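PDB 5M41: nigritoxine from Vibrio nigripulchritudo, which acts as a bacterial toxin against crustaceans and insects, and has a new fold. Local coordinates for residues T608-E611 and G612-G616; E675-P678 and T679-K683. All coordinates share one frame; numbering follows the deposited sequence.

Interaction 1 (T608-E611 and G612-G616); sequences TYIE and GKKTG
Glu611 and Lys614 run side by side off the same flank of a helix and join at their ends in a salt bridge, Lys614 NZ lying 2.8 Å from Glu611 OE2. The ammonium meets the syn side of that oxygen, 24° out of the carboxylate plane. A bend at chi2 (-66°) brings the glutamate head round toward the lysine. Lys614 NZ is further held by the carbonyl of Val729 and by Asn732, so the lysine also ties the helix to the end of helix 719-731 and to the residues just beyond it.

These residues form the last turns of helix 603-614, and the i to i+4 bonding continues through Lys613 N to Tyr609 O (2.9 Å). Thr615 OG1 bonds back to Gly612 O at 2.7 Å, and Gly616, with positive phi, is the first residue to leave helical angles.

One turn on from Tyr609, Lys613 lays its CG over a face of that ring, 3.7 Å from the ring centroid and 28° off the normal, a CH-pi contact displaced toward the CZ rim. The lysine's bends at chi2 and chi3 carry its amine past the phenol to a salt bridge with Asp687, while Tyr609 OH bonds to Glu625.

Interaction 2 (E675-P678 and T679-K683); sequences ENAP and TKMRK
Met681 reaches back to Ala677, its terminal CE 4.0 Å from Ala677 CB, in a turn that closes on itself after a helix has ended. Its first torsion is unusual, chi1 -107°, away from the staggered positions. The chain then extends through chi2 and bends at chi3 (92°), which brings the methyl end alongside Ala677 CA as well as CB. Met681 O also lies 3.6 Å from Ala677 CB.

The backbone bond of the turn runs from Met681 N to Pro678 O, 3.0 Å long, with the donor tilted 33° from the carbonyl plane. A second turn bond follows, from Arg682 N to Thr679 O, and together they begin the 3-10 segment 680-683. Ala677 O receives a CA-H...O contact from Arg682 CA at 3.1 Å.

In Thr679 the hydroxyl OG1 stands between the backbone N and the carbonyl carbon. There it lies 2.8 Å from Pro678 O, but its hydrogen-bond partner is the carbonyl of Leu730. The methyl CG2 stands beside the backbone N, anti to the carbonyl carbon, with Pro678 CB 4.1 Å away from Thr679 CG2.

Helix 667-676 ends with Asn676, and Ala677, the first residue beyond it, has a positive phi that swings the chain into the connection to helix 688-704. Pro678 and Met681 rest on Leu730 of helix 719-731, and Met681 also touches Ile610 of helix 603-614.

Both interactions are local and stand at helix ends, with their centres about 11 Å apart. Interaction 1 falls within the closing turns of a helix and mixes buried residues with a partly exposed ion pair; interaction 2 runs from the last helical residues into the turn beyond, and relies on backbone bonding and apolar packing with no ion pair across it. Both contacts are partly buried. They touch directly: Lys614 CG lies 3.3 Å from Lys680 O, and the aliphatic part of Lys683 packs by Gly616. Helix 719-731 is common to the two, since Val729 meets Ile610 and Glu611 from one and Met681 from the other. Neither includes a residue of the magnesium site.

Interaction 1 (T608-E611 and G612-G616)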
ATOM      1  N   THR A 608     -15.635 -22.786  13.540  1.00 45.54           N
ATOM      2  CA  THR A 608     -14.980 -21.778  14.372  1.00 46.64           C
ATOM      3  C   THR A 608     -14.223 -20.815  13.490  1.00 45.50           C
ATOM      4  O   THR A 608     -14.352 -19.593  13.643  1.00 45.09           O
ATOM      5  CB  THR A 608     -14.034 -22.398  15.424  1.00 46.69           C
ATOM      6  OG1 THR A 608     -14.806 -23.202  16.327  1.00 48.21           O
ATOM      7  CG2 THR A 608     -13.338 -21.304  16.242  1.00 47.05           C
ATOM      8  N   TYR A 609     -13.449 -21.354  12.558  1.00 43.12           N
ATOM      9  CA  TYR A 609     -12.656 -20.472  11.701  1.00 42.71           C
ATOM     10  C   TYR A 609     -13.554 -19.521  10.910  1.00 42.55           C
ATOM     11  O   TYR A 609     -13.315 -18.320  10.902  1.00 43.93           O
ATOM     12  CB  TYR A 609     -11.678 -21.238  10.800  1.00 41.07           C
ATOM     13  CG  TYR A 609     -10.915 -20.325   9.862  1.00 41.10           C
ATOM     14  CD1 TYR A 609      -9.797 -19.607  10.304  1.00 40.92           C
ATOM     15  CD2 TYR A 609     -11.329 -20.153   8.542  1.00 40.99           C
ATOM     16  CE1 TYR A 609      -9.108 -18.755   9.452  1.00 41.65           C
ATOM     17  CE2 TYR A 609     -10.648 -19.304   7.675  1.00 41.81           C
ATOM     18  CZ  TYR A 609      -9.534 -18.612   8.135  1.00 41.83           C
ATOM     19  OH  TYR A 609      -8.850 -17.765   7.274  1.00 44.57           O
ATOM     20  N   ILE A 610     -14.595 -20.052  10.284  1.00 42.02           N
ATOM     21  CA  ILE A 610     -15.459 -19.249   9.435  1.00 41.71           C
ATOM     22  C   ILE A 610     -16.223 -18.184  10.247  1.00 44.12           C
ATOM     23  O   ILE A 610     -16.288 -17.013   9.828  1.00 44.93           O
ATOM     24  CB  ILE A 610     -16.391 -20.138   8.578  1.00 41.92           C
ATOM     25  CG1 ILE A 610     -15.560 -20.925   7.553  1.00 41.28           C
ATOM     26  CG2 ILE A 610     -17.471 -19.314   7.856  1.00 43.10           C
ATOM     27  CD1 ILE A 610     -14.829 -20.079   6.513  1.00 39.92           C
ATOM     28  N   GLU A 611     -16.758 -18.565  11.409  1.00 42.08           N
ATOM     29  CA  GLU A 611     -17.414 -17.600  12.298  1.00 45.30           C
ATOM     30  C   GLU A 611     -16.447 -16.486  12.698  1.00 46.47           C
ATOM     31  O   GLU A 611     -16.830 -15.330  12.766  1.00 47.85           O
ATOM     32  CB  GLU A 611     -18.020 -18.286  13.524  1.00 46.62           C
ATOM     33  CG  GLU A 611     -19.171 -19.224  13.172  1.00 47.10           C
ATOM     34  CD  GLU A 611     -20.374 -18.481  12.607  1.00 49.74           C
ATOM     35  OE1 GLU A 611     -20.828 -17.535  13.260  1.00 51.70           O
ATOM     36  OE2 GLU A 611     -20.872 -18.837  11.521  1.00 49.75           O
ATOM     37  N   GLY A 612     -15.182 -16.833  12.910  1.00 45.00           N
ATOM     38  CA  GLY A 612     -14.162 -15.840  13.194  1.00 46.80           C
ATOM     39  C   GLY A 612     -13.943 -14.910  12.014  1.00 46.88           C
ATOM     40  O   GLY A 612     -13.972 -13.681  12.166  1.00 47.90           O
ATOM     41  N   LYS A 613     -13.714 -15.495  10.840  1.00 46.48           N
ATOM     42  CA  LYS A 613     -13.526 -14.724   9.612  1.00 47.74           C
ATOM     43  C   LYS A 613     -14.769 -13.914   9.225  1.00 49.47           C
ATOM     44  O   LYS A 613     -14.636 -12.851   8.621  1.00 50.80           O
ATOM     45  CB  LYS A 613     -13.110 -15.618   8.457  1.00 46.44           C
ATOM     46  CG  LYS A 613     -11.664 -16.071   8.523  1.00 48.59           C
ATOM     47  CD  LYS A 613     -10.692 -14.896   8.507  1.00 49.79           C
ATOM     48  CE  LYS A 613     -10.250 -14.533   7.102  1.00 47.33           C
ATOM     49  NZ  LYS A 613      -9.025 -13.689   7.131  1.00 49.44           N
ATOM     50  N   LYS A 614     -15.959 -14.414   9.570  1.00 49.03           N
ATOM     51  CA  LYS A 614     -17.229 -13.718   9.272  1.00 51.30           C
ATOM     52  C   LYS A 614     -17.347 -12.344   9.922  1.00 54.00           C
ATOM     53  O   LYS A 614     -18.015 -11.477   9.384  1.00 53.52           O
ATOM     54  CB  LYS A 614     -18.442 -14.549   9.700  1.00 50.04           C
ATOM     55  CG  LYS A 614     -18.933 -15.504   8.640  1.00 48.14           C
ATOM     56  CD  LYS A 614     -19.933 -16.511   9.196  1.00 47.90           C
ATOM     57  CE  LYS A 614     -21.140 -15.859   9.885  1.00 47.95           C
ATOM     58  NZ  LYS A 614     -22.218 -16.883  10.040  1.00 45.87           N
ATOM     59  N   THR A 615     -16.719 -12.158  11.083  1.00 56.91           N
ATOM     60  CA  THR A 615     -16.741 -10.863  11.765  1.00 59.45           C
ATOM     61  C   THR A 615     -16.038  -9.774  10.949  1.00 62.57           C
ATOM     62  O   THR A 615     -16.250  -8.576  11.188  1.00 63.30           O
ATOM     63  CB  THR A 615     -16.055 -10.918  13.141  1.00 60.45           C
ATOM     64  OG1 THR A 615     -14.655 -11.163  12.964  1.00 55.27           O
ATOM     65  CG2 THR A 615     -16.706 -11.984  14.055  1.00 57.67           C
ATOM     66  N   GLY A 616     -15.205 -10.191   9.995  1.00 58.93           N
ATOM     67  CA  GLY A 616     -14.387  -9.256   9.234  1.00 58.39           C
ATOM     68  C   GLY A 616     -13.101  -8.897   9.953  1.00 58.59           C
ATOM     69  O   GLY A 616     -12.231  -8.257   9.374  1.00 57.61           O
TER

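Interaction 2 (E675-P678 and T679-K683)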
ATOM      1  N   GLU A 675     -17.095 -21.257  -1.701  1.00 42.82           N
ATOM      2  CA  GLU A 675     -16.330 -20.400  -2.582  1.00 45.32           C
ATOM      3  C   GLU A 675     -17.045 -19.062  -2.860  1.00 47.02           C
ATOM      4  O   GLU A 675     -16.425 -18.016  -2.857  1.00 45.86           O
ATOM      5  CB  GLU A 675     -16.110 -21.136  -3.897  1.00 48.60           C
ATOM      6  CG  GLU A 675     -15.144 -20.474  -4.856  1.00 54.72           C
ATOM      7  CD  GLU A 675     -14.884 -21.332  -6.087  1.00 62.31           C
ATOM      8  OE1 GLU A 675     -15.826 -22.041  -6.522  1.00 65.21           O
ATOM      9  OE2 GLU A 675     -13.741 -21.302  -6.620  1.00 64.44           O
ATOM     10  N   ASN A 676     -18.350 -19.114  -3.086  1.00 47.36           N
ATOM     11  CA  ASN A 676     -19.133 -17.895  -3.254  1.00 50.28           C
ATOM     12  C   ASN A 676     -19.314 -17.070  -1.973  1.00 46.63           C
ATOM     13  O   ASN A 676     -19.588 -15.885  -2.062  1.00 47.06           O
ATOM     14  CB  ASN A 676     -20.500 -18.196  -3.849  1.00 51.37           C
ATOM     15  CG  ASN A 676     -21.316 -16.925  -4.101  1.00 57.53           C
ATOM     16  OD1 ASN A 676     -20.974 -16.105  -4.970  1.00 59.90           O
ATOM     17  ND2 ASN A 676     -22.386 -16.746  -3.330  1.00 50.65           N
ATOM     18  N   ALA A 677     -19.180 -17.682  -0.792  1.00 43.84           N
ATOM     19  CA  ALA A 677     -19.313 -16.911   0.467  1.00 42.96           C
ATOM     20  C   ALA A 677     -20.586 -16.001   0.489  1.00 44.50           C
ATOM     21  O   ALA A 677     -20.481 -14.797   0.706  1.00 44.82           O
ATOM     22  CB  ALA A 677     -18.061 -16.054   0.674  1.00 42.15           C
ATOM     23  N   PRO A 678     -21.772 -16.566   0.229  1.00 43.85           N
ATOM     24  CA  PRO A 678     -22.954 -15.693   0.164  1.00 45.93           C
ATOM     25  C   PRO A 678     -23.477 -15.324   1.541  1.00 47.48           C
ATOM     26  O   PRO A 678     -23.061 -15.908   2.564  1.00 45.20           O
ATOM     27  CB  PRO A 678     -23.989 -16.565  -0.535  1.00 44.41           C
ATOM     28  CG  PRO A 678     -23.614 -17.959  -0.105  1.00 44.35           C
ATOM     29  CD  PRO A 678     -22.106 -17.974  -0.043  1.00 42.59           C
ATOM     30  N   THR A 679     -24.369 -14.340   1.549  1.00 47.78           N
ATOM     31  CA  THR A 679     -25.152 -13.958   2.720  1.00 51.10           C
ATOM     32  C   THR A 679     -24.252 -13.720   3.927  1.00 49.16           C
ATOM     33  O   THR A 679     -23.325 -12.922   3.819  1.00 49.43           O
ATOM     34  CB  THR A 679     -26.314 -14.941   2.972  1.00 53.21           C
ATOM     35  OG1 THR A 679     -25.777 -16.228   3.270  1.00 58.92           O
ATOM     36  CG2 THR A 679     -27.135 -15.092   1.725  1.00 53.44           C
ATOM     37  N   LYS A 680     -24.480 -14.392   5.055  1.00 48.73           N
ATOM     38  CA  LYS A 680     -23.696 -14.075   6.266  1.00 49.07           C
ATOM     39  C   LYS A 680     -22.198 -14.403   6.174  1.00 49.67           C
ATOM     40  O   LYS A 680     -21.389 -13.936   6.998  1.00 50.90           O
ATOM     41  CB  LYS A 680     -24.324 -14.673   7.528  1.00 50.30           C
ATOM     42  CG  LYS A 680     -25.766 -14.239   7.794  1.00 50.64           C
ATOM     43  CD  LYS A 680     -25.906 -12.736   8.016  1.00 54.27           C
ATOM     44  CE  LYS A 680     -27.365 -12.387   8.331  1.00 53.90           C
ATOM     45  NZ  LYS A 680     -27.757 -11.168   7.583  1.00 60.22           N
ATOM     46  N   MET A 681     -21.824 -15.194   5.176  1.00 49.13           N
ATOM     47  CA  MET A 681     -20.396 -15.465   4.896  1.00 48.88           C
ATOM     48  C   MET A 681     -19.656 -14.387   4.102  1.00 48.49           C
ATOM     49  O   MET A 681     -18.439 -14.509   3.901  1.00 48.23           O
ATOM     50  CB  MET A 681     -20.259 -16.776   4.116  1.00 48.67           C
ATOM     51  CG  MET A 681     -19.724 -17.937   4.903  1.00 50.16           C
ATOM     52  SD  MET A 681     -19.352 -19.289   3.759  1.00 48.82           S
ATOM     53  CE  MET A 681     -17.634 -18.943   3.397  1.00 48.65           C
ATOM     54  N   ARG A 682     -20.359 -13.349   3.640  1.00 49.22           N
ATOM     55  CA  ARG A 682     -19.788 -12.412   2.643  1.00 52.34           C
ATOM     56  C   ARG A 682     -18.392 -11.888   2.981  1.00 51.83           C
ATOM     57  O   ARG A 682     -17.514 -11.864   2.114  1.00 51.40           O
ATOM     58  CB  ARG A 682     -20.741 -11.235   2.332  1.00 57.01           C
ATOM     59  CG  ARG A 682     -21.214 -10.470   3.556  1.00 61.57           C
ATOM     60  CD  ARG A 682     -22.265  -9.402   3.229  1.00 74.39           C
ATOM     61  NE  ARG A 682     -23.200  -9.284   4.350  1.00 79.44           N
ATOM     62  CZ  ARG A 682     -24.422  -9.813   4.378  1.00 81.15           C
ATOM     63  NH1 ARG A 682     -24.900 -10.467   3.324  1.00 82.47           N
ATOM     64  NH2 ARG A 682     -25.182  -9.667   5.459  1.00 83.80           N
ATOM     65  N   LYS A 683     -18.171 -11.512   4.238  1.00 52.28           N
ATOM     66  CA  LYS A 683     -16.884 -10.907   4.622  1.00 53.31           C
ATOM     67  C   LYS A 683     -15.677 -11.837   4.478  1.00 52.84           C
ATOM     68  O   LYS A 683     -14.555 -11.360   4.317  1.00 54.16           O
ATOM     69  CB  LYS A 683     -16.946 -10.336   6.032  1.00 56.39           C
ATOM     70  CG  LYS A 683     -17.739  -9.048   6.129  1.00 57.30           C
ATOM     71  CD  LYS A 683     -17.762  -8.541   7.552  1.00 60.50           C
ATOM     72  CE  LYS A 683     -18.528  -7.233   7.645  1.00 65.02           C
ATOM     73  NZ  LYS A 683     -18.663  -6.822   9.071  1.00 70.01           N
TER